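Local coordinates for protein Tae4 (Agrobacterium tumefaciens, PDB 6IJF) that probably cleaves amide bonds in the peptidoglycan of rival bacteria, as an amidase effector of the type VI secretion system, at residues 12-16 with 50-54. Sequence-based numbering, arbitrary orientation.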
loop_
_atom_site.group_PDB
_atom_site.type_symbol
_atom_site.label_atom_id
_atom_site.label_comp_id
_atom_site.label_asym_id
_atom_site.label_seq_id
_atom_site.Cartn_x
_atom_site.Cartn_y
_atom_site.Cartn_z
ATOM N N ASN C 12 -3.868 22.349 16.783
ATOM C CA ASN C 12 -5.350 22.479 16.924
ATOM C C ASN C 12 -6.128 21.652 15.885
ATOM O O ASN C 12 -7.385 21.710 15.904
ATOM C CB ASN C 12 -5.745 23.950 16.862
ATOM C CG ASN C 12 -5.426 24.679 18.154
ATOM O OD1 ASN C 12 -5.041 25.860 18.148
ATOM N ND2 ASN C 12 -5.640 24.001 19.267
ATOM N N TYR C 13 -5.443 20.949 14.989
ATOM C CA TYR C 13 -6.095 20.264 13.835
ATOM C C TYR C 13 -6.516 18.851 14.240
ATOM O O TYR C 13 -5.678 18.034 14.636
ATOM C CB TYR C 13 -5.178 20.264 12.606
ATOM C CG TYR C 13 -5.741 19.474 11.441
ATOM C CD1 TYR C 13 -6.652 20.031 10.559
ATOM C CD2 TYR C 13 -5.394 18.147 11.251
ATOM C CE1 TYR C 13 -7.186 19.303 9.516
ATOM C CE2 TYR C 13 -5.890 17.413 10.181
ATOM C CZ TYR C 13 -6.803 17.987 9.316
ATOM O OH TYR C 13 -7.341 17.218 8.322
ATOM N N PRO C 14 -7.814 18.497 14.120
ATOM C CA PRO C 14 -8.262 17.111 14.293
ATOM C C PRO C 14 -8.157 16.290 12.997
ATOM O O PRO C 14 -8.811 16.601 11.985
ATOM C CB PRO C 14 -9.711 17.325 14.763
ATOM C CG PRO C 14 -10.166 18.511 13.964
ATOM C CD PRO C 14 -8.933 19.388 13.784
ATOM N N SER C 15 -7.327 15.254 13.002
ATOM C CA SER C 15 -7.025 14.441 11.799
ATOM C C SER C 15 -8.070 13.339 11.613
ATOM O O SER C 15 -8.559 12.780 12.618
ATOM C CB SER C 15 -5.614 13.899 11.902
ATOM O OG SER C 15 -5.374 12.891 10.925
ATOM N N SER C 16 -8.386 12.963 10.371
ATOM C CA SER C 16 -9.238 11.783 10.056
ATOM C C SER C 16 -8.393 10.498 9.917
ATOM O O SER C 16 -8.974 9.428 9.608
ATOM C CB SER C 16 -10.069 12.020 8.802
ATOM O OG SER C 16 -9.240 12.383 7.729
ATOM N N ILE C 50 -14.335 21.094 7.457
ATOM C CA ILE C 50 -14.682 21.176 8.916
ATOM C C ILE C 50 -13.401 21.104 9.758
ATOM O O ILE C 50 -13.190 21.943 10.665
ATOM C CB ILE C 50 -15.660 20.054 9.304
ATOM C CG1 ILE C 50 -16.962 20.145 8.514
ATOM C CG2 ILE C 50 -15.917 20.049 10.799
ATOM C CD1 ILE C 50 -17.797 18.881 8.564
ATOM N N ARG C 51 -12.537 20.140 9.458
ATOM C CA ARG C 51 -11.317 19.899 10.270
ATOM C C ARG C 51 -10.390 21.108 10.129
ATOM O O ARG C 51 -9.858 21.596 11.153
ATOM C CB ARG C 51 -10.674 18.565 9.869
ATOM C CG ARG C 51 -11.558 17.375 10.185
ATOM C CD ARG C 51 -11.023 16.057 9.643
ATOM N NE ARG C 51 -11.898 14.948 9.972
ATOM C CZ ARG C 51 -11.860 14.272 11.119
ATOM N NH1 ARG C 51 -10.995 14.620 12.059
ATOM N NH2 ARG C 51 -12.654 13.236 11.298
ATOM N N VAL C 52 -10.210 21.636 8.911
ATOM C CA VAL C 52 -9.333 22.830 8.723
ATOM C C VAL C 52 -9.979 24.073 9.369
ATOM O O VAL C 52 -9.229 24.843 10.044
ATOM C CB VAL C 52 -8.945 23.048 7.251
ATOM C CG1 VAL C 52 -8.237 24.395 7.076
ATOM C CG2 VAL C 52 -8.060 21.912 6.738
ATOM N N SER C 53 -11.288 24.264 9.230
ATOM C CA SER C 53 -12.033 25.378 9.910
ATOM C C SER C 53 -11.754 25.356 11.416
ATOM O O SER C 53 -11.349 26.390 11.974
ATOM C CB SER C 53 -13.518 25.296 9.664
ATOM O OG SER C 53 -13.842 25.415 8.307
ATOM N N ILE C 54 -11.858 24.190 12.050
ATOM C CA ILE C 54 -11.687 24.037 13.530
ATOM C C ILE C 54 -10.260 24.414 13.927
ATOM O O ILE C 54 -10.093 25.147 14.934
ATOM C CB ILE C 54 -12.073 22.621 13.963
ATOM C CG1 ILE C 54 -13.585 22.468 13.889
ATOM C CG2 ILE C 54 -11.532 22.306 15.345
ATOM C CD1 ILE C 54 -14.072 21.055 13.894
#
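Helix 48-58, which opens with the probable catalytic cysteine Cys-48 of a papain-like amidase fold, is covered here by loop 12-16. Arg-51 makes the largest share of the contact. Its chain, extended from CG to NE, reaches past Pro-14 at a slant and brings NH1 to Pro-14 O, 2.9 Å away. This hydrogen bond is fairly straight at the hydrogen (163°). The carbonyl oxygen lies in the guanidinium plane, yet NH1 sits above the carbonyl plane rather than on a lone pair. Ser-16 covers one guanidinium face, with CB 3.6 Å from Arg-51 NE. Thr-47 OG1 and Leu-24 O accept hydrogen bonds from NE and NH2, so the buried guanidinium is held from several directions.

With CG anti to the backbone N (chi1 175°), the Tyr-13 ring swings to the helix. Its CE1 packs 3.6 Å from Arg-51 CB, and Val-52 N lies at the ring edge. The Pro-14 ring sits over Arg-51, and its CD also reaches Ile-54 CG2 (4.2 Å). The Tyr-13 hydroxyl hydrogen-bonds Ser-147 OG, and its side chain touches Asp-134 of a probable Cys-48, His-132, Asp-134 triad. A helix starting at the probable nucleophile and packed on the sheet, here by Val-52 on Ile-133, is consistent with the papain-like fold of clan CA.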